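Local atomic coordinates of alanine glyoxylate transaminase (Thermococcus litoralis, PDB entry 2ZC0), a protein that probably catalyses the transfer of an amino group from alanine to glyoxylate, using pyridoxal 5'-phosphate as its cofactor. Residues A8-A11 and N12-K15; L161-K164 and I165-K169; N352-M355 and E356-V360. All blocks are in the same frame, centred on the assembly; numbering follows the deposited sequence.

Contact 1. Residues A8-A11 and N12-K15; sequences AGRA and NWIK
Gly9 O accepts the backbone N-H of Asn12 at 2.9 Å. This i to i+3 bond belongs to a short 3-10 turn, residues 9-13, in the N-terminal arm before helix 18-31. A similar bond from Ala11 N to Ala8 O starts the turn. The arm lies against a second subunit. There, both carboxylate oxygens of Asp120 of that subunit take up the backbone N-H groups of Gly9 and Arg10.

Arg10 continues the pattern, with its O bonded to Trp13 N at 3.1 Å. The same two residues also meet through their side chains. Arg10 CG sits between the backbone N and the carbonyl carbon (chi1 45°), and a bend at chi3 brings the guanidinium round to the indole. Trp13 CZ3 then stands over one face of the guanidinium, 3.7 Å from Arg10 NH2. The two planes are 66° apart, so the groups are steeply inclined and do not stack flat. Nearer the backbone, Arg10 CA lies above a face of the Trp13 ring, toward its rim. Arg10 CB packs there too, 3.7 Å from Trp13 CE3. Both side chains also rest on Pro121, and Gly122 of a third subunit packs on Trp13. The turn is thus wedged between subunits.

Ala11 O accepts the N-H of Ile14 at 3.1 Å. Here the donor lies well above the carbonyl plane, 59° out of it. The same oxygen is bonded by Lys267 NZ of the second subunit, so two donors grip it. Ile14 lies alongside this oxygen, with Ile14 CB 3.2 Å from Ala11 O.

Contact 2. Residues L161-K164 and I165-K169; sequences LEEK and IKELK
Lys164 lays its aliphatic chain against Leu168, one turn further along helix 158-170. This is the i to i+4 packing of an alpha helix, and the N-H of Leu168 bonds to Lys164 O at 2.8 Å. Lys164 CG is anti to the backbone N (chi1 173°), and bends at chi2 and chi3 curl the chain along the helix. Lys164 CG and CD both come tight against Leu168 CD2, with CD at 3.5 Å. The ammonium goes on to a long salt bridge, Lys164 NZ to Glu167 OE2 at 3.9 Å.

Ile165 packs on the previous turn. Its CD1 meets Leu161 CD2 at 3.5 Å, and its N-H bonds to Leu161 O at 2.9 Å. Both side chains face helix 194-207: Leu161 touches Leu200, and Ile165 touches Ile203 and Tyr207.

Glu162 and Lys166 form the third pair. Glu162 OE1 and Lys166 NZ make a long salt bridge at 3.8 Å. The strongest partner of Glu162 OE1 is Tyr207 OH, by a hydrogen bond; Lys206 NZ adds a salt bridge. Both are on helix 194-207. With Glu162 replaced by alanine, Lys206 and Lys166 would probably lose this carboxylate and Tyr207 OH one hydrogen-bond partner, so a tie between the two helices would go.

On the exposed side, like charges come close. Glu163 is bent at chi2 toward Glu167, with the two carboxylate planes 40° apart, and Glu163 OE2 lies 3.5 Å from Glu167 OE1.

Contact 3. Residues N352-M355 and E356-V360; sequences NELM and EREGV
Glu353 and Arg357 run side by side and point the same way, one helical turn apart. Arg357 NH2 donates to Glu353 OE2 at 2.8 Å in a salt bridge. The carboxylate oxygen is met on its anti side and lies close to the guanidinium plane. The two flat groups are nearly coplanar, 13° apart, helped by the bend of Arg357 at chi3 (69°). Arg357 NH2 has a second carboxylate partner, Glu403 OE2, on helix 389-404. In the backbone, Glu353 O is taken by Arg357 N, and Asn352 O by Glu356 N.

These residues form the C-terminal end of helix 347-357. Gly359 is the first to leave helical angles, with a positive phi of 75°. Leu354 O accepts two N-H groups there: Glu358 N at 3.0 Å, and Gly359 N at 3.1 Å in a weak bond. Met355 O receives a CA-H contact from Gly359 CA at 3.3 Å. The chain then enters strand 360-361, and Val360 O is approached by Met355 CA at 3.4 Å. Gly359 also shares backbone hydrogen bonding with Ile37. The Glu358 carboxylate is held by Lys399 through OE2 and by Lys396 through OE1. Among the apolar atoms, Leu354 CD2 packs tightly on Val360 CB at 3.5 Å, and Leu354 continues onto Leu397 and Leu400.

The three contacts follow one another along the chain and do not touch. The centres of contacts 1 and 2 are about 28 Å apart, those of contacts 1 and 3 about 33 Å, and those of contacts 2 and 3 about 41 Å. Contact 1 lies in the N-terminal arm and packs between subunits. Contact 2 is on helix 158-170, which links strands 155-156 and 175-180 of the large mixed sheet. It joins this helix to helix 194-207, and Lys169 reaches Asp2 of the third subunit. Contact 3 holds the end of helix 347-357 against helix 389-404 and leads into the small sheet of strands 37-38 and 360-361.

Contact 1. Residues A8-A11 and N12-K15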
loop_
_atom_site.group_PDB
_atom_site.type_symbol
_atom_site.label_atom_id
_atom_site.label_comp_id
_atom_site.label_asym_id
_atom_site.label_seq_id
_atom_site.Cartn_x
_atom_site.Cartn_y
_atom_site.Cartn_z
ATOM N N ALA A 8 -3.398 -8.841 7.669
ATOM C CA ALA A 8 -3.071 -7.549 7.091
ATOM C C ALA A 8 -4.259 -7.279 6.165
ATOM O O ALA A 8 -4.899 -8.216 5.683
ATOM C CB ALA A 8 -1.781 -7.636 6.295
ATOM N N GLY A 9 -4.575 -6.010 5.933
ATOM C CA GLY A 9 -5.678 -5.695 5.042
ATOM C C GLY A 9 -5.448 -6.366 3.694
ATOM O O GLY A 9 -6.351 -6.971 3.142
ATOM N N ARG A 10 -4.224 -6.291 3.175
ATOM C CA ARG A 10 -3.924 -6.892 1.884
ATOM C C ARG A 10 -4.149 -8.403 1.823
ATOM O O ARG A 10 -4.132 -8.977 0.741
ATOM C CB ARG A 10 -2.498 -6.556 1.450
ATOM C CG ARG A 10 -1.444 -6.694 2.530
ATOM C CD ARG A 10 -0.051 -6.581 1.922
ATOM N NE ARG A 10 0.039 -5.454 0.994
ATOM C CZ ARG A 10 0.632 -5.494 -0.202
ATOM N NH1 ARG A 10 1.204 -6.610 -0.640
ATOM N NH2 ARG A 10 0.642 -4.412 -0.967
ATOM N N ALA A 11 -4.361 -9.043 2.971
ATOM C CA ALA A 11 -4.606 -10.477 2.992
ATOM C C ALA A 11 -5.969 -10.713 2.325
ATOM O O ALA A 11 -6.233 -11.782 1.786
ATOM C CB ALA A 11 -4.616 -11.010 4.444
ATOM N N ASN A 12 -6.829 -9.694 2.365
ATOM C CA ASN A 12 -8.155 -9.757 1.746
ATOM C C ASN A 12 -8.084 -9.856 0.215
ATOM O O ASN A 12 -9.073 -10.223 -0.421
ATOM C CB ASN A 12 -8.995 -8.529 2.123
ATOM C CG ASN A 12 -9.554 -8.596 3.553
ATOM O OD1 ASN A 12 -10.099 -7.601 4.068
ATOM N ND2 ASN A 12 -9.436 -9.755 4.186
ATOM N N TRP A 13 -6.938 -9.509 -0.379
ATOM C CA TRP A 13 -6.790 -9.577 -1.834
ATOM C C TRP A 13 -6.508 -11.020 -2.260
ATOM O O TRP A 13 -6.528 -11.351 -3.453
ATOM C CB TRP A 13 -5.653 -8.651 -2.322
ATOM C CG TRP A 13 -5.909 -7.169 -2.105
ATOM C CD1 TRP A 13 -7.128 -6.554 -2.002
ATOM C CD2 TRP A 13 -4.930 -6.120 -2.021
ATOM N NE1 TRP A 13 -6.970 -5.199 -1.861
ATOM C CE2 TRP A 13 -5.630 -4.907 -1.869
ATOM C CE3 TRP A 13 -3.526 -6.093 -2.057
ATOM C CZ2 TRP A 13 -4.976 -3.671 -1.756
ATOM C CZ3 TRP A 13 -2.877 -4.862 -1.944
ATOM C CH2 TRP A 13 -3.605 -3.669 -1.794
ATOM N N ILE A 14 -6.238 -11.876 -1.275
ATOM C CA ILE A 14 -5.969 -13.291 -1.523
ATOM C C ILE A 14 -7.296 -14.037 -1.577
ATOM O O ILE A 14 -8.093 -13.961 -0.645
ATOM C CB ILE A 14 -5.129 -13.919 -0.388
ATOM C CG1 ILE A 14 -3.774 -13.228 -0.291
ATOM C CG2 ILE A 14 -4.938 -15.406 -0.642
ATOM C CD1 ILE A 14 -3.048 -13.565 0.973
ATOM N N LYS A 15 -7.539 -14.766 -2.659
ATOM C CA LYS A 15 -8.790 -15.502 -2.768
ATOM C C LYS A 15 -8.615 -16.927 -3.254
ATOM O O LYS A 15 -7.527 -17.333 -3.672
ATOM C CB LYS A 15 -9.765 -14.741 -3.665
ATOM C CG LYS A 15 -9.207 -14.368 -5.013
ATOM C CD LYS A 15 -10.230 -13.571 -5.825
ATOM C CE LYS A 15 -9.597 -13.045 -7.089
ATOM N NZ LYS A 15 -8.383 -12.259 -6.746
#

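Contact 2. Residues L161-K164 and I165-K169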
loop_
_atom_site.group_PDB
_atom_site.type_symbol
_atom_site.label_atom_id
_atom_site.label_comp_id
_atom_site.label_asym_id
_atom_site.label_seq_id
_atom_site.Cartn_x
_atom_site.Cartn_y
_atom_site.Cartn_z
ATOM N N LEU A 161 -6.018 -4.989 -28.331
ATOM C CA LEU A 161 -5.073 -4.597 -27.295
ATOM C C LEU A 161 -4.945 -3.069 -27.265
ATOM O O LEU A 161 -5.066 -2.449 -26.200
ATOM C CB LEU A 161 -3.696 -5.211 -27.574
ATOM C CG LEU A 161 -2.700 -5.455 -26.431
ATOM C CD1 LEU A 161 -1.291 -5.408 -27.010
ATOM C CD2 LEU A 161 -2.856 -4.420 -25.315
ATOM N N GLU A 162 -4.707 -2.468 -28.433
ATOM C CA GLU A 162 -4.540 -1.013 -28.530
ATOM C C GLU A 162 -5.804 -0.242 -28.193
ATOM O O GLU A 162 -5.743 0.891 -27.694
ATOM C CB GLU A 162 -4.069 -0.596 -29.929
ATOM C CG GLU A 162 -3.871 0.914 -30.037
ATOM C CD GLU A 162 -3.113 1.341 -31.279
ATOM O OE1 GLU A 162 -2.615 2.489 -31.291
ATOM O OE2 GLU A 162 -3.011 0.543 -32.239
ATOM N N GLU A 163 -6.951 -0.843 -28.483
ATOM C CA GLU A 163 -8.221 -0.203 -28.180
ATOM C C GLU A 163 -8.398 -0.239 -26.675
ATOM O O GLU A 163 -8.888 0.712 -26.084
ATOM C CB GLU A 163 -9.388 -0.934 -28.849
ATOM C CG GLU A 163 -10.730 -0.237 -28.623
ATOM C CD GLU A 163 -10.685 1.255 -28.960
ATOM O OE1 GLU A 163 -10.299 1.598 -30.106
ATOM O OE2 GLU A 163 -11.031 2.085 -28.083
ATOM N N LYS A 164 -7.999 -1.341 -26.051
ATOM C CA LYS A 164 -8.112 -1.437 -24.599
ATOM C C LYS A 164 -7.218 -0.365 -23.990
ATOM O O LYS A 164 -7.649 0.413 -23.141
ATOM C CB LYS A 164 -7.676 -2.821 -24.110
ATOM C CG LYS A 164 -7.603 -2.937 -22.583
ATOM C CD LYS A 164 -8.930 -2.612 -21.896
ATOM C CE LYS A 164 -9.963 -3.720 -22.064
ATOM N NZ LYS A 164 -11.254 -3.393 -21.367
ATOM N N ILE A 165 -5.974 -0.316 -24.457
ATOM C CA ILE A 165 -5.012 0.664 -23.964
ATOM C C ILE A 165 -5.568 2.081 -24.095
ATOM O O ILE A 165 -5.493 2.860 -23.151
ATOM C CB ILE A 165 -3.672 0.525 -24.712
ATOM C CG1 ILE A 165 -2.997 -0.782 -24.284
ATOM C CG2 ILE A 165 -2.772 1.723 -24.428
ATOM C CD1 ILE A 165 -1.758 -1.143 -25.091
ATOM N N LYS A 166 -6.147 2.412 -25.248
ATOM C CA LYS A 166 -6.722 3.747 -25.448
ATOM C C LYS A 166 -7.927 3.929 -24.534
ATOM O O LYS A 166 -8.200 5.027 -24.048
ATOM C CB LYS A 166 -7.154 3.936 -26.899
ATOM C CG LYS A 166 -6.015 3.961 -27.907
ATOM C CD LYS A 166 -6.546 4.209 -29.324
ATOM C CE LYS A 166 -5.410 4.436 -30.303
ATOM N NZ LYS A 166 -5.877 4.469 -31.720
ATOM N N GLU A 167 -8.650 2.844 -24.306
ATOM C CA GLU A 167 -9.816 2.881 -23.443
ATOM C C GLU A 167 -9.341 3.257 -22.015
ATOM O O GLU A 167 -9.862 4.194 -21.407
ATOM C CB GLU A 167 -10.478 1.496 -23.469
ATOM C CG GLU A 167 -11.984 1.464 -23.302
ATOM C CD GLU A 167 -12.628 0.400 -24.198
ATOM O OE1 GLU A 167 -12.820 0.676 -25.412
ATOM O OE2 GLU A 167 -12.921 -0.711 -23.695
ATOM N N LEU A 168 -8.329 2.551 -21.507
ATOM C CA LEU A 168 -7.801 2.822 -20.169
ATOM C C LEU A 168 -7.261 4.248 -20.013
ATOM O O LEU A 168 -7.553 4.935 -19.032
ATOM C CB LEU A 168 -6.675 1.834 -19.807
ATOM C CG LEU A 168 -6.932 0.461 -19.160
ATOM C CD1 LEU A 168 -8.349 0.378 -18.606
ATOM C CD2 LEU A 168 -6.675 -0.635 -20.161
ATOM N N LYS A 169 -6.463 4.695 -20.975
ATOM C CA LYS A 169 -5.897 6.034 -20.896
ATOM C C LYS A 169 -6.962 7.118 -20.968
ATOM O O LYS A 169 -6.828 8.166 -20.336
ATOM C CB LYS A 169 -4.836 6.215 -21.982
ATOM C CG LYS A 169 -3.684 5.217 -21.828
ATOM C CD LYS A 169 -2.579 5.453 -22.840
ATOM C CE LYS A 169 -1.376 4.546 -22.582
ATOM N NZ LYS A 169 -0.686 4.832 -21.275
#

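Contact 3. Residues N352-M355 and E356-V360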
loop_
_atom_site.group_PDB
_atom_site.type_symbol
_atom_site.label_atom_id
_atom_site.label_comp_id
_atom_site.label_asym_id
_atom_site.label_seq_id
_atom_site.Cartn_x
_atom_site.Cartn_y
_atom_site.Cartn_z
ATOM N N ASN A 352 -17.702 -31.148 -12.054
ATOM C CA ASN A 352 -17.982 -31.907 -10.835
ATOM C C ASN A 352 -18.749 -33.178 -11.173
ATOM O O ASN A 352 -18.420 -34.262 -10.698
ATOM C CB ASN A 352 -18.811 -31.074 -9.851
ATOM C CG ASN A 352 -17.998 -29.990 -9.167
ATOM O OD1 ASN A 352 -17.047 -30.274 -8.440
ATOM N ND2 ASN A 352 -18.374 -28.738 -9.397
ATOM N N GLU A 353 -19.774 -33.037 -12.003
ATOM C CA GLU A 353 -20.586 -34.175 -12.397
ATOM C C GLU A 353 -19.747 -35.202 -13.146
ATOM O O GLU A 353 -19.960 -36.405 -13.003
ATOM C CB GLU A 353 -21.749 -33.711 -13.272
ATOM C CG GLU A 353 -23.002 -34.558 -13.125
ATOM C CD GLU A 353 -24.179 -33.983 -13.890
ATOM O OE1 GLU A 353 -24.403 -32.755 -13.793
ATOM O OE2 GLU A 353 -24.884 -34.756 -14.581
ATOM N N LEU A 354 -18.783 -34.728 -13.932
ATOM C CA LEU A 354 -17.920 -35.616 -14.704
ATOM C C LEU A 354 -17.044 -36.421 -13.749
ATOM O O LEU A 354 -16.885 -37.634 -13.897
ATOM C CB LEU A 354 -17.025 -34.799 -15.648
ATOM C CG LEU A 354 -16.539 -35.402 -16.974
ATOM C CD1 LEU A 354 -15.357 -34.594 -17.486
ATOM C CD2 LEU A 354 -16.132 -36.850 -16.789
ATOM N N MET A 355 -16.483 -35.721 -12.767
ATOM C CA MET A 355 -15.607 -36.328 -11.778
ATOM C C MET A 355 -16.360 -37.323 -10.900
ATOM O O MET A 355 -15.798 -38.327 -10.465
ATOM C CB MET A 355 -14.983 -35.234 -10.908
ATOM C CG MET A 355 -13.797 -35.696 -10.081
ATOM S SD MET A 355 -12.933 -34.344 -9.249
ATOM C CE MET A 355 -12.705 -35.037 -7.620
ATOM N N GLU A 356 -17.637 -37.043 -10.654
ATOM C CA GLU A 356 -18.474 -37.901 -9.819
ATOM C C GLU A 356 -19.034 -39.134 -10.518
ATOM O O GLU A 356 -18.953 -40.245 -9.992
ATOM C CB GLU A 356 -19.639 -37.095 -9.247
ATOM C CG GLU A 356 -19.272 -36.162 -8.115
ATOM C CD GLU A 356 -20.485 -35.443 -7.560
ATOM O OE1 GLU A 356 -21.508 -36.121 -7.307
ATOM O OE2 GLU A 356 -20.419 -34.206 -7.372
ATOM N N ARG A 357 -19.598 -38.934 -11.704
ATOM C CA ARG A 357 -20.204 -40.024 -12.458
ATOM C C ARG A 357 -19.240 -40.872 -13.287
ATOM O O ARG A 357 -19.334 -42.100 -13.281
ATOM C CB ARG A 357 -21.313 -39.460 -13.353
ATOM C CG ARG A 357 -22.303 -38.596 -12.581
ATOM C CD ARG A 357 -23.381 -37.988 -13.463
ATOM N NE ARG A 357 -24.316 -38.986 -13.976
ATOM C CZ ARG A 357 -25.434 -38.692 -14.632
ATOM N NH1 ARG A 357 -26.226 -39.664 -15.064
ATOM N NH2 ARG A 357 -25.765 -37.425 -14.850
ATOM N N GLU A 358 -18.311 -40.238 -13.995
ATOM C CA GLU A 358 -17.376 -40.994 -14.824
ATOM C C GLU A 358 -15.982 -41.155 -14.212
ATOM O O GLU A 358 -15.198 -41.996 -14.655
ATOM C CB GLU A 358 -17.248 -40.348 -16.210
ATOM C CG GLU A 358 -18.559 -40.186 -16.983
ATOM C CD GLU A 358 -19.279 -41.504 -17.241
ATOM O OE1 GLU A 358 -18.603 -42.504 -17.565
ATOM O OE2 GLU A 358 -20.527 -41.531 -17.133
ATOM N N GLY A 359 -15.666 -40.355 -13.203
ATOM C CA GLY A 359 -14.358 -40.462 -12.586
ATOM C C GLY A 359 -13.228 -39.873 -13.416
ATOM O O GLY A 359 -12.091 -40.342 -13.345
ATOM N N VAL A 360 -13.537 -38.853 -14.214
ATOM C CA VAL A 360 -12.533 -38.186 -15.038
ATOM C C VAL A 360 -12.414 -36.748 -14.538
ATOM O O VAL A 360 -13.427 -36.068 -14.348
ATOM C CB VAL A 360 -12.928 -38.159 -16.539
ATOM C CG1 VAL A 360 -11.846 -37.461 -17.356
ATOM C CG2 VAL A 360 -13.125 -39.576 -17.054
#